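Local coordinates for ORC1-type DNA replication protein 2 (Aeropyrum pernix, PDB 1W5T) that binds DNA and is involved in regulating DNA replication, pairing an ATP-binding AAA+ ATPase domain with a C-terminal winged-helix domain, at residues Thr66-Ala69 against Lys70-Lys74; Gly254-Ser258 against Ala259-Ile263; Gln335-Glu338 against Asp339-Thr343. All blocks are in the same frame, centred on the assembly; numbering follows the deposited sequence.

Interaction 1: Thr66-Ala69 against Lys70-Lys74; sequences TTLA and KFTVK. With MG (magnesium ion), chain E; ANP (phosphoaminophosphonic acid-adenylate ester), chain D.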
ATOM      1  N   THR A  66      -5.536  -0.262  -1.450  1.00 12.95           N
ATOM      2  CA  THR A  66      -6.378   0.153  -2.558  1.00 12.77           C
ATOM      3  C   THR A  66      -7.800  -0.379  -2.429  1.00 12.93           C
ATOM      4  O   THR A  66      -8.750   0.366  -2.578  1.00 13.80           O
ATOM      5  CB  THR A  66      -5.712  -0.251  -3.900  1.00 13.02           C
ATOM      6  OG1 THR A  66      -4.443   0.399  -3.989  1.00 12.52           O
ATOM      7  CG2 THR A  66      -6.470   0.309  -5.080  1.00 10.03           C
ATOM      8  N   THR A  67      -7.922  -1.669  -2.149  1.00 13.64           N
ATOM      9  CA  THR A  67      -9.216  -2.327  -1.948  1.00 13.86           C
ATOM     10  C   THR A  67     -10.051  -1.697  -0.842  1.00 13.18           C
ATOM     11  O   THR A  67     -11.213  -1.472  -1.031  1.00 13.44           O
ATOM     12  CB  THR A  67      -8.995  -3.824  -1.640  1.00 14.09           C
ATOM     13  OG1 THR A  67      -8.465  -4.441  -2.806  1.00 14.37           O
ATOM     14  CG2 THR A  67     -10.363  -4.559  -1.405  1.00 12.56           C
ATOM     15  N   LEU A  68      -9.461  -1.460   0.318  1.00 12.80           N
ATOM     16  CA  LEU A  68     -10.178  -0.779   1.399  1.00 12.67           C
ATOM     17  C   LEU A  68     -10.673   0.581   0.949  1.00 12.08           C
ATOM     18  O   LEU A  68     -11.800   0.960   1.248  1.00 12.94           O
ATOM     19  CB  LEU A  68      -9.277  -0.573   2.623  1.00 12.73           C
ATOM     20  CG  LEU A  68      -9.962   0.061   3.857  1.00 14.81           C
ATOM     21  CD1 LEU A  68     -11.249  -0.699   4.265  1.00 10.75           C
ATOM     22  CD2 LEU A  68      -8.965   0.201   5.044  1.00 14.53           C
ATOM     23  N   ALA A  69      -9.829   1.334   0.250  1.00 11.55           N
ATOM     24  CA  ALA A  69     -10.197   2.694  -0.099  1.00 11.77           C
ATOM     25  C   ALA A  69     -11.368   2.656  -1.084  1.00 12.19           C
ATOM     26  O   ALA A  69     -12.329   3.396  -0.922  1.00 12.09           O
ATOM     27  CB  ALA A  69      -8.982   3.458  -0.687  1.00 11.74           C
ATOM     28  N   LYS A  70     -11.302   1.771  -2.085  1.00 11.93           N
ATOM     29  CA  LYS A  70     -12.360   1.747  -3.075  1.00 12.74           C
ATOM     30  C   LYS A  70     -13.608   1.160  -2.504  1.00 12.89           C
ATOM     31  O   LYS A  70     -14.685   1.655  -2.778  1.00 13.08           O
ATOM     32  CB  LYS A  70     -11.992   0.985  -4.322  1.00 13.13           C
ATOM     33  CG  LYS A  70     -11.006   1.650  -5.184  1.00 14.76           C
ATOM     34  CD  LYS A  70     -10.585   0.668  -6.263  1.00 17.56           C
ATOM     35  CE  LYS A  70     -10.098   1.410  -7.488  1.00 19.15           C
ATOM     36  NZ  LYS A  70      -9.343   0.453  -8.315  1.00 22.49           N
ATOM     37  N   PHE A  71     -13.483   0.127  -1.686  1.00 12.73           N
ATOM     38  CA  PHE A  71     -14.678  -0.431  -1.091  1.00 13.04           C
ATOM     39  C   PHE A  71     -15.402   0.610  -0.235  1.00 13.50           C
ATOM     40  O   PHE A  71     -16.614   0.672  -0.277  1.00 13.38           O
ATOM     41  CB  PHE A  71     -14.364  -1.697  -0.288  1.00 12.41           C
ATOM     42  CG  PHE A  71     -15.574  -2.329   0.337  1.00 12.00           C
ATOM     43  CD1 PHE A  71     -16.340  -3.236  -0.375  1.00 10.86           C
ATOM     44  CD2 PHE A  71     -15.922  -2.053   1.679  1.00 12.32           C
ATOM     45  CE1 PHE A  71     -17.471  -3.836   0.215  1.00 11.46           C
ATOM     46  CE2 PHE A  71     -17.025  -2.679   2.291  1.00 11.50           C
ATOM     47  CZ  PHE A  71     -17.824  -3.541   1.545  1.00 11.80           C
ATOM     48  N   THR A  72     -14.642   1.404   0.534  1.00 13.68           N
ATOM     49  CA  THR A  72     -15.195   2.379   1.472  1.00 13.71           C
ATOM     50  C   THR A  72     -16.034   3.451   0.762  1.00 14.71           C
ATOM     51  O   THR A  72     -17.153   3.810   1.190  1.00 14.43           O
ATOM     52  CB  THR A  72     -14.028   3.046   2.194  1.00 13.58           C
ATOM     53  OG1 THR A  72     -13.473   2.104   3.101  1.00 11.72           O
ATOM     54  CG2 THR A  72     -14.514   4.161   3.068  1.00 13.01           C
ATOM     55  N   VAL A  73     -15.459   3.962  -0.324  1.00 14.91           N
ATOM     56  CA  VAL A  73     -16.079   4.989  -1.103  1.00 16.01           C
ATOM     57  C   VAL A  73     -17.364   4.424  -1.717  1.00 17.09           C
ATOM     58  O   VAL A  73     -18.422   5.094  -1.751  1.00 17.03           O
ATOM     59  CB  VAL A  73     -15.088   5.524  -2.164  1.00 16.23           C
ATOM     60  CG1 VAL A  73     -15.804   6.382  -3.184  1.00 15.39           C
ATOM     61  CG2 VAL A  73     -13.948   6.318  -1.442  1.00 14.48           C
ATOM     62  N   LYS A  74     -17.277   3.173  -2.151  1.00 17.43           N
ATOM     63  CA  LYS A  74     -18.444   2.467  -2.653  1.00 18.77           C
ATOM     64  C   LYS A  74     -19.548   2.448  -1.594  1.00 18.88           C
ATOM     65  O   LYS A  74     -20.686   2.831  -1.890  1.00 19.96           O
ATOM     66  CB  LYS A  74     -18.083   1.060  -3.153  1.00 18.98           C
ATOM     67  CG  LYS A  74     -19.193   0.334  -3.894  1.00 22.18           C
ATOM     68  CD  LYS A  74     -18.723  -1.068  -4.379  1.00 28.57           C
ATOM     69  CE  LYS A  74     -18.787  -2.173  -3.269  1.00 31.91           C
ATOM     70  NZ  LYS A  74     -17.935  -3.412  -3.530  1.00 29.52           N
TER
HETATM   71 MG    MG E 701      -2.294  -0.344  -3.908  1.00  3.82          MG
HETATM   72  PG  ANP D 700       0.413  -2.624  -3.078  1.00 13.70           P
HETATM   73  O1G ANP D 700       1.103  -3.307  -4.333  1.00 19.20           O
HETATM   74  O2G ANP D 700      -0.169  -1.219  -3.544  1.00 17.59           O
HETATM   75  O3G ANP D 700       1.395  -2.448  -1.843  1.00 13.19           O
HETATM   76  PB  ANP D 700      -2.242  -3.002  -1.764  1.00  9.28           P
HETATM   77  O1B ANP D 700      -2.890  -1.670  -2.317  1.00 14.31           O
HETATM   78  O2B ANP D 700      -1.798  -2.767  -0.289  1.00 12.13           O
HETATM   79  N3B ANP D 700      -0.955  -3.600  -2.717  1.00 11.12           N
HETATM   80  PA  ANP D 700      -4.587  -4.384  -2.696  1.00  8.06           P
HETATM   81  O1A ANP D 700      -5.843  -3.553  -2.156  1.00 11.27           O
HETATM   82  O2A ANP D 700      -4.301  -3.970  -4.198  1.00 10.42           O
HETATM   83  O3A ANP D 700      -3.303  -4.234  -1.727  1.00 11.35           O
HETATM   84  O5' ANP D 700      -4.872  -5.962  -2.513  1.00 14.09           O
HETATM   85  C5' ANP D 700      -4.147  -7.099  -3.010  1.00  9.32           C
HETATM   86  C4' ANP D 700      -5.204  -8.131  -3.417  1.00 10.21           C
HETATM   87  O4' ANP D 700      -5.851  -8.672  -2.259  1.00  9.99           O
HETATM   88  C3' ANP D 700      -6.345  -7.524  -4.230  1.00  9.68           C
HETATM   89  O3' ANP D 700      -6.797  -8.494  -5.131  1.00  8.65           O
HETATM   90  C2' ANP D 700      -7.451  -7.255  -3.218  1.00  9.19           C
HETATM   91  O2' ANP D 700      -8.780  -7.187  -3.735  1.00  9.02           O
HETATM   92  C1' ANP D 700      -7.261  -8.425  -2.264  1.00  8.21           C
HETATM   93  N9  ANP D 700      -7.592  -8.029  -0.900  1.00 10.03           N
HETATM   94  C8  ANP D 700      -6.774  -7.308  -0.052  1.00  8.09           C
HETATM   95  N7  ANP D 700      -7.358  -7.094   1.153  1.00  5.12           N
HETATM   96  C5  ANP D 700      -8.552  -7.706   1.137  1.00  7.11           C
HETATM   97  C6  ANP D 700      -9.749  -7.939   2.008  1.00  8.46           C
HETATM   98  N6  ANP D 700      -9.828  -7.465   3.285  1.00  6.17           N
HETATM   99  N1  ANP D 700     -10.814  -8.624   1.510  1.00  6.40           N
HETATM  100  C2  ANP D 700     -10.841  -9.125   0.284  1.00  7.85           C
HETATM  101  N3  ANP D 700      -9.832  -8.972  -0.610  1.00 11.50           N
HETATM  102  C4  ANP D 700      -8.666  -8.270  -0.203  1.00  7.81           C
HETATM  103  O   HOH W   1      -1.811   1.545  -3.008  1.00 10.38           O
HETATM  104  O   HOH W   2      -3.201  -1.819  -5.266  1.00  4.78           O
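A chi1 of -72° at Thr72 sets OG1 anti to the carbonyl carbon and beside the residue's own backbone N, from where it reaches back one helical turn to Leu68 O at 2.7 Å. Leu68 has CG anti to its N (chi1 -176°), which brings CD1 within 3.8 Å of Thr72 OG1. Leu68 O is gripped twice: Thr72 N donates to it at 3.0 Å, and the amide and the hydroxyl arrive from opposite faces of the carbonyl plane. The methylenes of Lys70 run past Thr66 O, while its ammonium end makes a cation-pi contact with Tyr91. At the start of the helix Thr66 and Thr67 face the nucleotide and its metal. Thr66 OG1 binds the magnesium ion at 2.3 Å and is also hydrogen-bonded to Asp145. Thr67 holds the alpha phosphate with both its groups, N and OG1 each 2.8 Å from O1A of ANP. Thr66 N donates to O1B of ANP, so the two successive amides bind the beta and alpha phosphates. Helix 28-43 packs on Leu68, Phe71 and Thr72, and strand 139-145 on Ala69 and Val73. This is the P-loop (Walker A) helix of an AAA+ ATPase.

Interaction 2: Gly254-Ser258 against Ala259-Ile263; sequences GGDGS and ARRAI. With ANP (phosphoaminophosphonic acid-adenylate ester), chain D.
The Arg260 guanidinium carries C5' of ANP over the centre of one face, 4.1 Å above the plane, and has the gamma phosphorus of ANP in plane at its edge. A second flat pair, the Asp256 carboxylate and the Arg261 guanidinium, stands at a steep angle as modelled, though Asp256 OD1 is placed too close to Arg261 CD. Both arginines sit at the start of helix 259-275 in the AAA+ lid, where Arg260 occupies a position consistent with the sensor 2 arginine of AAA+ ATPases. Its chain, bent at chi2 and chi3, leads away from the loop to the triphosphate, and NH1 gives O1G of ANP a weak hydrogen bond of 2.8 Å.

Ser258 is the N-cap of this helix. Its OG lies anti to the backbone N (chi1 165°) and accepts from Arg261 N at 3.2 Å, with a nearly straight N-H...O angle of 168°; Ser258 O takes Ala262 N at the same distance, the first i to i+4 bond of the helix, accepted by the cap residue. The charged link from Asp256 OD1 to Arg261 NE is long, 3.7 Å, and doubtful for the same reason. Gly257, just before the cap, is tied by backbone bonds to Tyr215 and Tyr249. Facing the ribose, Ala259 CB lies 3.3 Å from O4' of ANP, and one turn on Ile263 CD1 is 3.7 Å from C1' of the same sugar.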
ATOM      1  N   GLY A 254       5.509 -16.402   9.308  1.00 23.97           N
ATOM      2  CA  GLY A 254       6.765 -16.116   8.623  1.00 23.21           C
ATOM      3  C   GLY A 254       6.676 -15.640   7.195  1.00 23.52           C
ATOM      4  O   GLY A 254       7.730 -15.350   6.577  1.00 24.46           O
ATOM      5  N   GLY A 255       5.444 -15.505   6.671  1.00 22.80           N
ATOM      6  CA  GLY A 255       5.225 -15.003   5.324  1.00 21.89           C
ATOM      7  C   GLY A 255       4.999 -13.503   5.228  1.00 22.22           C
ATOM      8  O   GLY A 255       4.833 -12.840   6.260  1.00 22.60           O
ATOM      9  N   ASP A 256       5.108 -12.997   3.997  1.00 21.92           N
ATOM     10  CA  ASP A 256       4.539 -11.769   3.421  1.00 22.55           C
ATOM     11  C   ASP A 256       3.288 -11.146   4.083  1.00 21.24           C
ATOM     12  O   ASP A 256       3.183  -9.931   4.230  1.00 20.57           O
ATOM     13  CB  ASP A 256       4.027 -12.161   2.008  1.00 24.00           C
ATOM     14  CG  ASP A 256       4.836 -11.619   0.944  1.00 28.13           C
ATOM     15  OD1 ASP A 256       4.476 -11.793  -0.250  1.00 34.39           O
ATOM     16  OD2 ASP A 256       5.870 -11.004   1.206  1.00 37.33           O
ATOM     17  N   GLY A 257       2.318 -12.007   4.374  1.00 19.46           N
ATOM     18  CA  GLY A 257       0.968 -11.601   4.689  1.00 18.91           C
ATOM     19  C   GLY A 257       0.284 -10.870   3.555  1.00 17.83           C
ATOM     20  O   GLY A 257      -0.544 -10.013   3.787  1.00 17.94           O
ATOM     21  N   SER A 258       0.678 -11.170   2.324  1.00 17.23           N
ATOM     22  CA  SER A 258       0.133 -10.479   1.155  1.00 15.93           C
ATOM     23  C   SER A 258      -1.090 -11.225   0.591  1.00 15.57           C
ATOM     24  O   SER A 258      -0.987 -12.382   0.154  1.00 15.20           O
ATOM     25  CB  SER A 258       1.220 -10.308   0.120  1.00 14.79           C
ATOM     26  OG  SER A 258       0.683  -9.974  -1.117  1.00 15.69           O
ATOM     27  N   ALA A 259      -2.246 -10.566   0.605  1.00 14.61           N
ATOM     28  CA  ALA A 259      -3.429 -11.136  -0.037  1.00 14.33           C
ATOM     29  C   ALA A 259      -3.326 -11.273  -1.561  1.00 14.76           C
ATOM     30  O   ALA A 259      -3.861 -12.236  -2.159  1.00 15.65           O
ATOM     31  CB  ALA A 259      -4.712 -10.391   0.378  1.00 12.92           C
ATOM     32  N   ARG A 260      -2.634 -10.344  -2.193  1.00 14.97           N
ATOM     33  CA  ARG A 260      -2.366 -10.467  -3.633  1.00 16.88           C
ATOM     34  C   ARG A 260      -1.670 -11.795  -3.939  1.00 16.29           C
ATOM     35  O   ARG A 260      -2.093 -12.525  -4.812  1.00 16.06           O
ATOM     36  CB  ARG A 260      -1.523  -9.290  -4.161  1.00 16.50           C
ATOM     37  CG  ARG A 260      -0.815  -9.545  -5.501  1.00 21.81           C
ATOM     38  CD  ARG A 260      -0.887  -8.372  -6.495  1.00 31.53           C
ATOM     39  NE  ARG A 260      -0.612  -7.091  -5.819  1.00 38.83           N
ATOM     40  CZ  ARG A 260      -1.371  -5.979  -5.913  1.00 42.83           C
ATOM     41  NH1 ARG A 260      -0.999  -4.898  -5.238  1.00 43.56           N
ATOM     42  NH2 ARG A 260      -2.477  -5.930  -6.684  1.00 44.85           N
ATOM     43  N   ARG A 261      -0.608 -12.090  -3.204  1.00 16.91           N
ATOM     44  CA  ARG A 261       0.161 -13.302  -3.438  1.00 17.47           C
ATOM     45  C   ARG A 261      -0.678 -14.542  -3.179  1.00 16.70           C
ATOM     46  O   ARG A 261      -0.545 -15.517  -3.887  1.00 16.50           O
ATOM     47  CB  ARG A 261       1.377 -13.344  -2.550  1.00 17.98           C
ATOM     48  CG  ARG A 261       2.642 -13.651  -3.270  1.00 24.30           C
ATOM     49  CD  ARG A 261       3.934 -13.460  -2.428  1.00 32.50           C
ATOM     50  NE  ARG A 261       5.028 -13.994  -3.207  1.00 38.38           N
ATOM     51  CZ  ARG A 261       5.905 -14.954  -2.892  1.00 41.09           C
ATOM     52  NH1 ARG A 261       6.769 -15.283  -3.838  1.00 41.90           N
ATOM     53  NH2 ARG A 261       5.973 -15.550  -1.703  1.00 42.43           N
ATOM     54  N   ALA A 262      -1.517 -14.512  -2.141  1.00 15.52           N
ATOM     55  CA  ALA A 262      -2.344 -15.658  -1.799  1.00 14.27           C
ATOM     56  C   ALA A 262      -3.370 -15.967  -2.899  1.00 14.07           C
ATOM     57  O   ALA A 262      -3.486 -17.128  -3.327  1.00 12.79           O
ATOM     58  CB  ALA A 262      -3.021 -15.467  -0.471  1.00 14.34           C
ATOM     59  N   ILE A 263      -4.050 -14.911  -3.361  1.00 13.20           N
ATOM     60  CA  ILE A 263      -5.047 -15.010  -4.398  1.00 12.77           C
ATOM     61  C   ILE A 263      -4.473 -15.490  -5.736  1.00 13.08           C
ATOM     62  O   ILE A 263      -5.123 -16.287  -6.437  1.00 13.35           O
ATOM     63  CB  ILE A 263      -5.790 -13.656  -4.552  1.00 12.34           C
ATOM     64  CG1 ILE A 263      -6.722 -13.459  -3.374  1.00 11.12           C
ATOM     65  CG2 ILE A 263      -6.619 -13.613  -5.822  1.00 11.43           C
ATOM     66  CD1 ILE A 263      -7.153 -12.035  -3.236  1.00 13.32           C
TER
HETATM   67  PG  ANP D 700       0.413  -2.624  -3.078  1.00 13.70           P
HETATM   68  O1G ANP D 700       1.103  -3.307  -4.333  1.00 19.20           O
HETATM   69  O2G ANP D 700      -0.169  -1.219  -3.544  1.00 17.59           O
HETATM   70  O3G ANP D 700       1.395  -2.448  -1.843  1.00 13.19           O
HETATM   71  PB  ANP D 700      -2.242  -3.002  -1.764  1.00  9.28           P
HETATM   72  O1B ANP D 700      -2.890  -1.670  -2.317  1.00 14.31           O
HETATM   73  O2B ANP D 700      -1.798  -2.767  -0.289  1.00 12.13           O
HETATM   74  N3B ANP D 700      -0.955  -3.600  -2.717  1.00 11.12           N
HETATM   75  PA  ANP D 700      -4.587  -4.384  -2.696  1.00  8.06           P
HETATM   76  O1A ANP D 700      -5.843  -3.553  -2.156  1.00 11.27           O
HETATM   77  O2A ANP D 700      -4.301  -3.970  -4.198  1.00 10.42           O
HETATM   78  O3A ANP D 700      -3.303  -4.234  -1.727  1.00 11.35           O
HETATM   79  O5' ANP D 700      -4.872  -5.962  -2.513  1.00 14.09           O
HETATM   80  C5' ANP D 700      -4.147  -7.099  -3.010  1.00  9.32           C
HETATM   81  C4' ANP D 700      -5.204  -8.131  -3.417  1.00 10.21           C
HETATM   82  O4' ANP D 700      -5.851  -8.672  -2.259  1.00  9.99           O
HETATM   83  C3' ANP D 700      -6.345  -7.524  -4.230  1.00  9.68           C
HETATM   84  O3' ANP D 700      -6.797  -8.494  -5.131  1.00  8.65           O
HETATM   85  C2' ANP D 700      -7.451  -7.255  -3.218  1.00  9.19           C
HETATM   86  O2' ANP D 700      -8.780  -7.187  -3.735  1.00  9.02           O
HETATM   87  C1' ANP D 700      -7.261  -8.425  -2.264  1.00  8.21           C
HETATM   88  N9  ANP D 700      -7.592  -8.029  -0.900  1.00 10.03           N
HETATM   89  C8  ANP D 700      -6.774  -7.308  -0.052  1.00  8.09           C
HETATM   90  N7  ANP D 700      -7.358  -7.094   1.153  1.00  5.12           N
HETATM   91  C5  ANP D 700      -8.552  -7.706   1.137  1.00  7.11           C
HETATM   92  C6  ANP D 700      -9.749  -7.939   2.008  1.00  8.46           C
HETATM   93  N6  ANP D 700      -9.828  -7.465   3.285  1.00  6.17           N
HETATM   94  N1  ANP D 700     -10.814  -8.624   1.510  1.00  6.40           N
HETATM   95  C2  ANP D 700     -10.841  -9.125   0.284  1.00  7.85           C
HETATM   96  N3  ANP D 700      -9.832  -8.972  -0.610  1.00 11.50           N
HETATM   97  C4  ANP D 700      -8.666  -8.270  -0.203  1.00  7.81           C

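Interaction 3: Gln335-Glu338 against Asp339-Thr343; sequences QRYE and DASLT
Tyr337 O is gripped by two groups of Ser341, one turn further along the helix: the backbone N donates to it at 2.9 Å and the hydroxyl OG at 2.5 Å. The second bond is very short, and the serine's chi1 of -2° nearly eclipses OG with its own N, so the exact place of the hydroxyl is less secure than that of the amide. As modelled, OG also lies over the centre of one face of the Tyr337 ring, 3.8 Å above the plane. The ring gets there by a chi1 of 164°, which directs CG anti to the backbone N and sends the ring out from the helix, with one face turned to Ser341 OG.

Helix 330-345 lies in the C-terminal winged-helix domain between helices 308-322 and 352-364, the latter probably corresponding to the recognition helix. Tyr337 ties the three together: the ring packs on Ile313 and Leu316, meets the ring of Tyr355, and its OH is hydrogen-bonded to His309 ND1 and to Arg350 N. Ala340 CB packs on Leu316 as well. With a leucine in place of Tyr337, His309 and the Arg350 amide would probably lose their shared hydroxyl partner, and the Ser341 hydroxyl its aromatic cover.

On the outer side the contact is more polar. Asp339 N donates to Gln335 O at 2.9 Å, and the Asp339 carboxylate folds back beside that oxygen, with CG 3.3 Å from Gln335 O. Glu338 OE1 forms a salt bridge with Arg334. Within the second segment, Asp339 O accepts both the amide and the hydroxyl of Thr343, the hydroxyl bond being short and reaching the oxygen from above the carbonyl plane.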
ATOM      1  N   GLN A 335      31.796  -6.148  14.901  1.00 31.77           N
ATOM      2  CA  GLN A 335      33.055  -6.829  14.545  1.00 33.37           C
ATOM      3  C   GLN A 335      33.096  -7.161  13.052  1.00 33.30           C
ATOM      4  O   GLN A 335      34.002  -6.726  12.336  1.00 33.37           O
ATOM      5  CB  GLN A 335      33.221  -8.111  15.348  1.00 33.44           C
ATOM      6  CG  GLN A 335      34.554  -8.277  16.023  1.00 35.62           C
ATOM      7  CD  GLN A 335      34.502  -9.357  17.104  1.00 39.27           C
ATOM      8  OE1 GLN A 335      35.401 -10.216  17.187  1.00 38.87           O
ATOM      9  NE2 GLN A 335      33.440  -9.329  17.929  1.00 40.57           N
ATOM     10  N   ARG A 336      32.092  -7.913  12.600  1.00 33.10           N
ATOM     11  CA  ARG A 336      31.939  -8.258  11.187  1.00 33.26           C
ATOM     12  C   ARG A 336      31.839  -7.051  10.256  1.00 33.15           C
ATOM     13  O   ARG A 336      32.269  -7.111   9.117  1.00 33.19           O
ATOM     14  CB  ARG A 336      30.713  -9.142  10.992  1.00 33.35           C
ATOM     15  CG  ARG A 336      30.884 -10.570  11.499  1.00 34.06           C
ATOM     16  CD  ARG A 336      29.684 -11.437  11.230  1.00 34.34           C
ATOM     17  NE  ARG A 336      29.783 -12.706  11.932  1.00 37.42           N
ATOM     18  CZ  ARG A 336      28.897 -13.699  11.837  1.00 39.71           C
ATOM     19  NH1 ARG A 336      29.104 -14.818  12.530  1.00 41.54           N
ATOM     20  NH2 ARG A 336      27.807 -13.582  11.072  1.00 37.91           N
ATOM     21  N   TYR A 337      31.249  -5.963  10.741  1.00 33.55           N
ATOM     22  CA  TYR A 337      31.088  -4.753   9.954  1.00 33.18           C
ATOM     23  C   TYR A 337      32.448  -4.118   9.698  1.00 34.01           C
ATOM     24  O   TYR A 337      32.750  -3.744   8.559  1.00 33.21           O
ATOM     25  CB  TYR A 337      30.154  -3.752  10.660  1.00 32.20           C
ATOM     26  CG  TYR A 337      30.263  -2.366  10.075  1.00 29.50           C
ATOM     27  CD1 TYR A 337      29.777  -2.093   8.804  1.00 25.17           C
ATOM     28  CD2 TYR A 337      30.901  -1.343  10.771  1.00 28.55           C
ATOM     29  CE1 TYR A 337      29.889  -0.850   8.253  1.00 23.37           C
ATOM     30  CE2 TYR A 337      31.036  -0.085  10.216  1.00 28.57           C
ATOM     31  CZ  TYR A 337      30.517   0.155   8.952  1.00 26.07           C
ATOM     32  OH  TYR A 337      30.616   1.417   8.403  1.00 26.83           O
ATOM     33  N   GLU A 338      33.240  -3.983  10.765  1.00 35.41           N
ATOM     34  CA  GLU A 338      34.604  -3.454  10.667  1.00 37.50           C
ATOM     35  C   GLU A 338      35.456  -4.357   9.781  1.00 38.05           C
ATOM     36  O   GLU A 338      36.073  -3.890   8.822  1.00 37.83           O
ATOM     37  CB  GLU A 338      35.238  -3.298  12.057  1.00 37.59           C
ATOM     38  CG  GLU A 338      34.696  -2.109  12.850  1.00 40.16           C
ATOM     39  CD  GLU A 338      35.090  -2.157  14.317  1.00 41.77           C
ATOM     40  OE1 GLU A 338      35.313  -1.091  14.917  1.00 43.03           O
ATOM     41  OE2 GLU A 338      35.178  -3.267  14.867  1.00 42.89           O
ATOM     42  N   ASP A 339      35.445  -5.649  10.104  1.00 39.20           N
ATOM     43  CA  ASP A 339      36.061  -6.687   9.293  1.00 40.87           C
ATOM     44  C   ASP A 339      35.627  -6.520   7.816  1.00 41.73           C
ATOM     45  O   ASP A 339      36.486  -6.399   6.928  1.00 42.19           O
ATOM     46  CB  ASP A 339      35.677  -8.111   9.801  1.00 40.85           C
ATOM     47  CG  ASP A 339      36.437  -8.562  11.099  1.00 41.22           C
ATOM     48  OD1 ASP A 339      37.420  -7.921  11.528  1.00 41.32           O
ATOM     49  OD2 ASP A 339      36.101  -9.584  11.763  1.00 41.22           O
ATOM     50  N   ALA A 340      34.313  -6.486   7.560  1.00 41.89           N
ATOM     51  CA  ALA A 340      33.799  -6.501   6.186  1.00 42.76           C
ATOM     52  C   ALA A 340      34.068  -5.249   5.351  1.00 43.03           C
ATOM     53  O   ALA A 340      34.357  -5.374   4.162  1.00 42.71           O
ATOM     54  CB  ALA A 340      32.327  -6.850   6.143  1.00 42.66           C
ATOM     55  N   SER A 341      33.955  -4.063   5.946  1.00 43.66           N
ATOM     56  CA  SER A 341      34.171  -2.831   5.180  1.00 44.77           C
ATOM     57  C   SER A 341      35.562  -2.819   4.573  1.00 45.54           C
ATOM     58  O   SER A 341      35.702  -2.721   3.363  1.00 45.61           O
ATOM     59  CB  SER A 341      33.957  -1.529   5.987  1.00 44.53           C
ATOM     60  OG  SER A 341      33.542  -1.735   7.324  1.00 44.79           O
ATOM     61  N   LEU A 342      36.572  -2.927   5.438  1.00 46.43           N
ATOM     62  CA  LEU A 342      37.983  -2.909   5.070  1.00 47.19           C
ATOM     63  C   LEU A 342      38.309  -3.960   4.017  1.00 47.48           C
ATOM     64  O   LEU A 342      38.673  -3.623   2.896  1.00 47.69           O
ATOM     65  CB  LEU A 342      38.829  -3.174   6.311  1.00 47.46           C
ATOM     66  CG  LEU A 342      39.910  -2.192   6.734  1.00 48.28           C
ATOM     67  CD1 LEU A 342      39.682  -1.753   8.185  1.00 48.03           C
ATOM     68  CD2 LEU A 342      41.280  -2.861   6.563  1.00 48.98           C
ATOM     69  N   THR A 343      38.152  -5.230   4.373  1.00 47.81           N
ATOM     70  CA  THR A 343      38.580  -6.324   3.502  1.00 48.19           C
ATOM     71  C   THR A 343      37.712  -6.542   2.250  1.00 48.07           C
ATOM     72  O   THR A 343      38.229  -6.460   1.136  1.00 48.72           O
ATOM     73  CB  THR A 343      38.835  -7.656   4.311  1.00 48.44           C
ATOM     74  OG1 THR A 343      37.905  -7.783   5.387  1.00 47.90           O
ATOM     75  CG2 THR A 343      40.182  -7.600   5.041  1.00 49.04           C
TER

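Interactions 1 and 2 belong to different parts of the AAA+ module, the P-loop helix and the lid, and meet at the same nucleotide although their nearest atoms stay about 6 Å apart. Interaction 1 is buried and grips the phosphates and magnesium with amides and hydroxyls; interaction 2, partly buried, adds an arginine at the triphosphate and an alanine and an isoleucine beside the sugar. Interaction 3 lies in the winged-helix domain, its centre about 49 Å from that of interaction 1, with no ligand and with exposed residues along its outer side. Interactions 1 and 3 share a hydroxyl bonded back to a carbonyl one turn earlier, whereas in interaction 2 the hydroxyl accepts from a helix amide as a cap, besides a weak bond to Val61 O.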